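Local coordinates for cellulase (Soil metagenome, PDB 5I2U), which probably hydrolyses the beta-1,4-glucosidic bonds of cellulose, as a halotolerant member of glycoside hydrolase family 5, at residues Asp189-Asp200 and Ile211-His222. Numbering follows the deposited sequence.
Sequences DNIILVGSPHWD and IRDVSNIMYTMH. With MG (magnesium ion), chain H.
Val194, Asp200 and Thr220 bury the most surface where strand 192-194 pairs in parallel with strand 217-222. Val194 lies alongside the ring of Tyr219, its CB 3.8 Å from Tyr219 CD1. Its two methyls divide the work: CG1, placed anti to the backbone N (chi1 175°), packs on the ring and on Ile211 CD1, whereas CG2 meets Ile217 CD1. The Tyr219 hydroxyl in turn accepts a hydrogen bond from Ile211 N, tying the loop before the strand to the same apolar cluster, which helix 169-186 borders near Val194. The backbones are joined alternately, with Val194 N donating to Met218 O (2.7 Å) and Thr220 N to Val194 O (2.9 Å). On the other face of the sheet, towards the barrel interior, Thr220 CG2 rests 3.6 Å from Leu193 CB. Beyond the strand, the chain of 197-200 turns back and brings the Asp200 carboxylate against Thr220, CG 3.1 Å from Thr220 OG1, and against His222. Asp200 OD1 receives Ser196 N on its anti lone pair at 2.9 Å, which restrains the carboxylate's rotation. OD2 sits 3.0 Å above the centre of the His222 imidazole. The carboxylate and ring planes are 79° apart. The ring nitrogens bond elsewhere, ND1 to Glu163 and NE2 to Ser249. Replacing Asp200 by alanine would probably leave Ser196 N without its acceptor and one face of His222 without its carboxylate neighbour. At the opposite end, Asn216 ND2 donates in its amide plane to Asp189 O (2.6 Å), next to the Asp189 and Asn190 side chains, whose OD1 atoms bind magnesium together with Asp187 and Gly151, while Asn190 ND2 bonds to Tyr153 O. These are neighbouring strands five and six of the eight-stranded TIM barrel of family 5 cellulases.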
ATOM      1  N   ASP A 189     -12.923  -9.350  -9.962  1.00 35.06           N
ATOM      2  CA  ASP A 189     -12.826  -7.916 -10.338  1.00 33.39           C
ATOM      3  C   ASP A 189     -11.917  -6.988  -9.499  1.00 34.00           C
ATOM      4  O   ASP A 189     -11.437  -5.979 -10.048  1.00 31.91           O
ATOM      5  CB  ASP A 189     -14.232  -7.295 -10.417  1.00 33.80           C
ATOM      6  CG  ASP A 189     -14.963  -7.338  -9.100  1.00 32.45           C
ATOM      7  OD1 ASP A 189     -14.614  -8.175  -8.243  1.00 27.98           O
ATOM      8  OD2 ASP A 189     -15.904  -6.555  -8.912  1.00 33.56           O
ATOM      9  N   ASN A 190     -11.685  -7.294  -8.213  1.00 29.30           N
ATOM     10  CA  ASN A 190     -10.981  -6.356  -7.324  1.00 29.14           C
ATOM     11  C   ASN A 190      -9.513  -6.202  -7.693  1.00 31.08           C
ATOM     12  O   ASN A 190      -8.912  -7.102  -8.287  1.00 33.96           O
ATOM     13  CB  ASN A 190     -11.094  -6.746  -5.847  1.00 28.39           C
ATOM     14  CG  ASN A 190     -12.487  -6.549  -5.289  1.00 24.23           C
ATOM     15  OD1 ASN A 190     -13.464  -6.911  -5.923  1.00 24.45           O
ATOM     16  ND2 ASN A 190     -12.585  -5.957  -4.112  1.00 24.68           N
ATOM     17  N   ILE A 191      -8.943  -5.060  -7.325  1.00 32.85           N
ATOM     18  CA  ILE A 191      -7.582  -4.716  -7.748  1.00 32.29           C
ATOM     19  C   ILE A 191      -6.577  -5.600  -7.014  1.00 31.93           C
ATOM     20  O   ILE A 191      -6.750  -5.879  -5.825  1.00 29.52           O
ATOM     21  CB  ILE A 191      -7.196  -3.231  -7.479  1.00 31.68           C
ATOM     22  CG1 ILE A 191      -8.261  -2.237  -7.987  1.00 33.65           C
ATOM     23  CG2 ILE A 191      -5.833  -2.914  -8.109  1.00 30.51           C
ATOM     24  CD1 ILE A 191      -8.560  -2.287  -9.477  1.00 34.17           C
ATOM     25  N   ILE A 192      -5.551  -6.042  -7.748  1.00 33.99           N
ATOM     26  CA  ILE A 192      -4.425  -6.778  -7.197  1.00 33.33           C
ATOM     27  C   ILE A 192      -3.170  -6.000  -7.522  1.00 35.13           C
ATOM     28  O   ILE A 192      -2.903  -5.730  -8.698  1.00 38.22           O
ATOM     29  CB  ILE A 192      -4.271  -8.187  -7.801  1.00 30.89           C
ATOM     30  CG1 ILE A 192      -5.537  -9.029  -7.565  1.00 33.50           C
ATOM     31  CG2 ILE A 192      -3.058  -8.873  -7.173  1.00 29.25           C
ATOM     32  CD1 ILE A 192      -5.606 -10.321  -8.368  1.00 32.91           C
ATOM     33  N   LEU A 193      -2.395  -5.659  -6.493  1.00 33.59           N
ATOM     34  CA  LEU A 193      -1.166  -4.926  -6.683  1.00 34.39           C
ATOM     35  C   LEU A 193      -0.004  -5.898  -6.657  1.00 35.61           C
ATOM     36  O   LEU A 193       0.078  -6.739  -5.764  1.00 35.69           O
ATOM     37  CB  LEU A 193      -1.018  -3.883  -5.588  1.00 34.90           C
ATOM     38  CG  LEU A 193      -2.178  -2.905  -5.372  1.00 33.62           C
ATOM     39  CD1 LEU A 193      -1.736  -1.883  -4.333  1.00 33.67           C
ATOM     40  CD2 LEU A 193      -2.617  -2.192  -6.642  1.00 32.69           C
ATOM     41  N   VAL A 194       0.907  -5.760  -7.618  1.00 37.14           N
ATOM     42  CA  VAL A 194       1.987  -6.734  -7.841  1.00 34.15           C
ATOM     43  C   VAL A 194       3.351  -6.103  -7.609  1.00 32.83           C
ATOM     44  O   VAL A 194       3.717  -5.145  -8.271  1.00 33.88           O
ATOM     45  CB  VAL A 194       1.930  -7.297  -9.277  1.00 36.45           C
ATOM     46  CG1 VAL A 194       3.120  -8.218  -9.567  1.00 36.97           C
ATOM     47  CG2 VAL A 194       0.619  -8.035  -9.484  1.00 38.74           C
ATOM     48  N   GLY A 195       4.102  -6.674  -6.679  1.00 34.56           N
ATOM     49  CA  GLY A 195       5.428  -6.218  -6.356  1.00 37.28           C
ATOM     50  C   GLY A 195       6.440  -6.693  -7.372  1.00 41.72           C
ATOM     51  O   GLY A 195       6.159  -7.591  -8.164  1.00 43.18           O
ATOM     52  N   SER A 196       7.621  -6.084  -7.330  1.00 42.58           N
ATOM     53  CA  SER A 196       8.726  -6.446  -8.206  1.00 41.86           C
ATOM     54  C   SER A 196      10.054  -6.370  -7.441  1.00 42.05           C
ATOM     55  O   SER A 196      10.111  -5.762  -6.359  1.00 37.45           O
ATOM     56  CB  SER A 196       8.739  -5.555  -9.453  1.00 40.41           C
ATOM     57  OG  SER A 196       8.906  -4.196  -9.126  1.00 37.21           O
ATOM     58  N   PRO A 197      11.123  -6.994  -7.990  1.00 42.18           N
ATOM     59  CA  PRO A 197      12.368  -7.091  -7.217  1.00 44.01           C
ATOM     60  C   PRO A 197      13.048  -5.756  -6.932  1.00 44.44           C
ATOM     61  O   PRO A 197      12.728  -4.733  -7.557  1.00 45.15           O
ATOM     62  CB  PRO A 197      13.270  -7.995  -8.079  1.00 45.31           C
ATOM     63  CG  PRO A 197      12.370  -8.646  -9.064  1.00 44.61           C
ATOM     64  CD  PRO A 197      11.242  -7.688  -9.286  1.00 42.51           C
ATOM     65  N   HIS A 198      13.965  -5.795  -5.971  1.00 44.02           N
ATOM     66  CA  HIS A 198      14.631  -4.612  -5.438  1.00 46.98           C
ATOM     67  C   HIS A 198      13.624  -3.613  -4.873  1.00 44.51           C
ATOM     68  O   HIS A 198      13.640  -2.433  -5.209  1.00 42.82           O
ATOM     69  CB  HIS A 198      15.584  -3.987  -6.474  1.00 50.91           C
ATOM     70  CG  HIS A 198      16.759  -4.856  -6.790  1.00 56.97           C
ATOM     71  ND1 HIS A 198      16.860  -5.581  -7.956  1.00 60.60           N
ATOM     72  CD2 HIS A 198      17.873  -5.140  -6.073  1.00 60.17           C
ATOM     73  CE1 HIS A 198      17.990  -6.265  -7.950  1.00 61.94           C
ATOM     74  NE2 HIS A 198      18.624  -6.013  -6.819  1.00 61.11           N
ATOM     75  N   TRP A 199      12.757  -4.115  -3.995  1.00 43.51           N
ATOM     76  CA  TRP A 199      11.821  -3.295  -3.220  1.00 40.13           C
ATOM     77  C   TRP A 199      10.884  -2.511  -4.124  1.00 37.84           C
ATOM     78  O   TRP A 199      10.682  -1.314  -3.942  1.00 38.28           O
ATOM     79  CB  TRP A 199      12.612  -2.401  -2.241  1.00 39.77           C
ATOM     80  CG  TRP A 199      13.588  -3.227  -1.459  1.00 38.71           C
ATOM     81  CD1 TRP A 199      13.300  -4.031  -0.392  1.00 38.41           C
ATOM     82  CD2 TRP A 199      14.990  -3.404  -1.730  1.00 37.74           C
ATOM     83  NE1 TRP A 199      14.439  -4.657   0.049  1.00 41.33           N
ATOM     84  CE2 TRP A 199      15.491  -4.293  -0.755  1.00 37.68           C
ATOM     85  CE3 TRP A 199      15.871  -2.877  -2.685  1.00 37.80           C
ATOM     86  CZ2 TRP A 199      16.838  -4.675  -0.706  1.00 43.09           C
ATOM     87  CZ3 TRP A 199      17.215  -3.251  -2.641  1.00 40.58           C
ATOM     88  CH2 TRP A 199      17.686  -4.147  -1.653  1.00 42.43           C
ATOM     89  N   ASP A 200      10.318  -3.213  -5.103  1.00 34.88           N
ATOM     90  CA  ASP A 200       9.453  -2.616  -6.125  1.00 34.78           C
ATOM     91  C   ASP A 200      10.128  -1.442  -6.866  1.00 38.68           C
ATOM     92  O   ASP A 200       9.515  -0.388  -7.056  1.00 39.43           O
ATOM     93  CB  ASP A 200       8.107  -2.196  -5.535  1.00 35.05           C
ATOM     94  CG  ASP A 200       7.534  -3.238  -4.590  1.00 38.76           C
ATOM     95  OD1 ASP A 200       7.418  -4.417  -4.998  1.00 41.57           O
ATOM     96  OD2 ASP A 200       7.204  -2.875  -3.437  1.00 35.00           O
ATOM     97  N   ILE A 211       2.778  -9.511 -16.933  1.00 42.32           N
ATOM     98  CA  ILE A 211       1.777 -10.567 -16.790  1.00 42.77           C
ATOM     99  C   ILE A 211       0.656 -10.311 -17.808  1.00 44.55           C
ATOM    100  O   ILE A 211       0.117  -9.212 -17.882  1.00 44.29           O
ATOM    101  CB  ILE A 211       1.181 -10.612 -15.365  1.00 41.49           C
ATOM    102  CG1 ILE A 211       2.291 -10.815 -14.323  1.00 43.27           C
ATOM    103  CG2 ILE A 211       0.161 -11.738 -15.228  1.00 43.60           C
ATOM    104  CD1 ILE A 211       1.866 -10.535 -12.898  1.00 43.68           C
ATOM    105  N   ARG A 212       0.292 -11.344 -18.563  1.00 51.37           N
ATOM    106  CA  ARG A 212      -0.660 -11.220 -19.665  1.00 52.90           C
ATOM    107  C   ARG A 212      -1.973 -11.902 -19.330  1.00 56.77           C
ATOM    108  O   ARG A 212      -2.050 -12.713 -18.394  1.00 52.14           O
ATOM    109  CB  ARG A 212      -0.054 -11.833 -20.923  1.00 61.69           C
ATOM    110  CG  ARG A 212       1.170 -11.076 -21.418  1.00 66.45           C
ATOM    111  CD  ARG A 212       1.986 -11.868 -22.425  1.00 73.06           C
ATOM    112  NE  ARG A 212       3.026 -11.027 -23.025  1.00 76.01           N
ATOM    113  CZ  ARG A 212       4.194 -10.706 -22.461  1.00 80.74           C
ATOM    114  NH1 ARG A 212       4.535 -11.153 -21.245  1.00 84.20           N
ATOM    115  NH2 ARG A 212       5.044  -9.927 -23.126  1.00 79.27           N
ATOM    116  N   ASP A 213      -3.004 -11.553 -20.102  1.00 63.19           N
ATOM    117  CA  ASP A 213      -4.360 -12.111 -19.961  1.00 65.31           C
ATOM    118  C   ASP A 213      -4.906 -11.972 -18.533  1.00 57.76           C
ATOM    119  O   ASP A 213      -5.489 -12.903 -17.977  1.00 60.36           O
ATOM    120  CB  ASP A 213      -4.379 -13.577 -20.415  1.00 71.14           C
ATOM    121  CG  ASP A 213      -3.824 -13.757 -21.811  1.00 74.15           C
ATOM    122  OD1 ASP A 213      -4.477 -13.294 -22.766  1.00 68.35           O
ATOM    123  OD2 ASP A 213      -2.733 -14.354 -21.951  1.00 83.83           O
ATOM    124  N   VAL A 214      -4.675 -10.810 -17.937  1.00 51.15           N
ATOM    125  CA  VAL A 214      -5.132 -10.528 -16.576  1.00 49.74           C
ATOM    126  C   VAL A 214      -5.684  -9.104 -16.543  1.00 44.32           C
ATOM    127  O   VAL A 214      -5.144  -8.213 -17.195  1.00 41.83           O
ATOM    128  CB  VAL A 214      -4.014 -10.788 -15.513  1.00 52.27           C
ATOM    129  CG1 VAL A 214      -3.567 -12.246 -15.559  1.00 51.83           C
ATOM    130  CG2 VAL A 214      -2.778  -9.914 -15.712  1.00 52.00           C
ATOM    131  N   SER A 215      -6.807  -8.907 -15.861  1.00 41.50           N
ATOM    132  CA  SER A 215      -7.399  -7.574 -15.748  1.00 44.92           C
ATOM    133  C   SER A 215      -7.335  -7.053 -14.310  1.00 42.19           C
ATOM    134  O   SER A 215      -7.174  -7.823 -13.364  1.00 39.81           O
ATOM    135  CB  SER A 215      -8.840  -7.587 -16.264  1.00 46.90           C
ATOM    136  OG  SER A 215      -9.670  -8.383 -15.443  1.00 44.15           O
ATOM    137  N   ASN A 216      -7.449  -5.737 -14.174  1.00 42.38           N
ATOM    138  CA  ASN A 216      -7.477  -5.054 -12.881  1.00 40.64           C
ATOM    139  C   ASN A 216      -6.308  -5.403 -11.963  1.00 38.32           C
ATOM    140  O   ASN A 216      -6.487  -5.685 -10.777  1.00 36.27           O
ATOM    141  CB  ASN A 216      -8.827  -5.285 -12.182  1.00 34.95           C
ATOM    142  CG  ASN A 216      -9.946  -4.513 -12.820  1.00 36.38           C
ATOM    143  OD1 ASN A 216      -9.740  -3.731 -13.749  1.00 36.77           O
ATOM    144  ND2 ASN A 216     -11.156  -4.739 -12.338  1.00 37.78           N
ATOM    145  N   ILE A 217      -5.113  -5.410 -12.539  1.00 37.96           N
ATOM    146  CA  ILE A 217      -3.900  -5.444 -11.748  1.00 42.99           C
ATOM    147  C   ILE A 217      -3.079  -4.183 -11.999  1.00 43.46           C
ATOM    148  O   ILE A 217      -3.199  -3.554 -13.059  1.00 38.93           O
ATOM    149  CB  ILE A 217      -3.062  -6.724 -11.965  1.00 41.77           C
ATOM    150  CG1 ILE A 217      -2.290  -6.705 -13.286  1.00 44.52           C
ATOM    151  CG2 ILE A 217      -3.950  -7.957 -11.872  1.00 40.95           C
ATOM    152  CD1 ILE A 217      -1.087  -7.626 -13.263  1.00 50.27           C
ATOM    153  N   MET A 218      -2.277  -3.817 -10.995  1.00 42.90           N
ATOM    154  CA  MET A 218      -1.260  -2.776 -11.127  1.00 38.96           C
ATOM    155  C   MET A 218       0.018  -3.251 -10.479  1.00 38.65           C
ATOM    156  O   MET A 218       0.026  -4.188  -9.681  1.00 39.95           O
ATOM    157  CB  MET A 218      -1.717  -1.478 -10.480  1.00 37.44           C
ATOM    158  CG  MET A 218      -3.123  -1.064 -10.877  1.00 36.35           C
ATOM    159  SD  MET A 218      -3.595   0.527 -10.194  1.00 35.35           S
ATOM    160  CE  MET A 218      -2.824   1.660 -11.365  1.00 35.63           C
ATOM    161  N   TYR A 219       1.106  -2.597 -10.853  1.00 41.12           N
ATOM    162  CA  TYR A 219       2.423  -2.913 -10.334  1.00 39.60           C
ATOM    163  C   TYR A 219       2.846  -1.857  -9.316  1.00 40.30           C
ATOM    164  O   TYR A 219       2.589  -0.668  -9.510  1.00 38.11           O
ATOM    165  CB  TYR A 219       3.406  -3.017 -11.493  1.00 39.28           C
ATOM    166  CG  TYR A 219       3.027  -4.131 -12.449  1.00 41.69           C
ATOM    167  CD1 TYR A 219       3.460  -5.441 -12.231  1.00 37.59           C
ATOM    168  CD2 TYR A 219       2.192  -3.885 -13.541  1.00 38.73           C
ATOM    169  CE1 TYR A 219       3.111  -6.456 -13.101  1.00 39.27           C
ATOM    170  CE2 TYR A 219       1.840  -4.899 -14.424  1.00 37.14           C
ATOM    171  CZ  TYR A 219       2.300  -6.180 -14.200  1.00 39.40           C
ATOM    172  OH  TYR A 219       1.934  -7.194 -15.059  1.00 42.96           O
ATOM    173  N   THR A 220       3.466  -2.291  -8.219  1.00 36.95           N
ATOM    174  CA  THR A 220       3.809  -1.362  -7.170  1.00 33.01           C
ATOM    175  C   THR A 220       5.160  -0.739  -7.416  1.00 34.43           C
ATOM    176  O   THR A 220       6.019  -1.303  -8.118  1.00 36.14           O
ATOM    177  CB  THR A 220       3.701  -1.968  -5.760  1.00 29.36           C
ATOM    178  OG1 THR A 220       4.590  -3.074  -5.635  1.00 31.07           O
ATOM    179  CG2 THR A 220       2.266  -2.420  -5.484  1.00 28.63           C
ATOM    180  N   MET A 221       5.320   0.457  -6.859  1.00 35.73           N
ATOM    181  CA  MET A 221       6.612   1.123  -6.792  1.00 37.33           C
ATOM    182  C   MET A 221       6.729   1.726  -5.411  1.00 34.82           C
ATOM    183  O   MET A 221       5.777   2.328  -4.936  1.00 38.66           O
ATOM    184  CB  MET A 221       6.725   2.198  -7.880  1.00 37.73           C
ATOM    185  CG  MET A 221       8.121   2.779  -8.043  1.00 38.34           C
ATOM    186  SD  MET A 221       8.474   4.206  -6.989  1.00 40.18           S
ATOM    187  CE  MET A 221       7.514   5.476  -7.812  1.00 39.72           C
ATOM    188  N   HIS A 222       7.880   1.538  -4.765  1.00 34.38           N
ATOM    189  CA  HIS A 222       8.166   2.135  -3.462  1.00 35.26           C
ATOM    190  C   HIS A 222       9.353   3.095  -3.542  1.00 37.30           C
ATOM    191  O   HIS A 222      10.402   2.754  -4.086  1.00 37.37           O
ATOM    192  CB  HIS A 222       8.462   1.057  -2.424  1.00 35.43           C
ATOM    193  CG  HIS A 222       7.282   0.197  -2.076  1.00 33.21           C
ATOM    194  ND1 HIS A 222       7.339  -0.749  -1.082  1.00 32.81           N
ATOM    195  CD2 HIS A 222       6.024   0.140  -2.573  1.00 32.28           C
ATOM    196  CE1 HIS A 222       6.168  -1.354  -0.982  1.00 32.17           C
ATOM    197  NE2 HIS A 222       5.354  -0.835  -1.877  1.00 31.19           N
TER
HETATM  198 MG    MG H 406     -14.793  -8.492  -6.322  1.00 38.58          MG
HETATM  199  O   HOH W   1     -16.402  -7.229  -6.466  1.00 21.18           O
HETATM  200  O   HOH W   2      12.126   0.772  -2.998  1.00 26.54           O
HETATM  201  O   HOH W   3     -16.474 -10.186  -6.183  1.00 40.50           O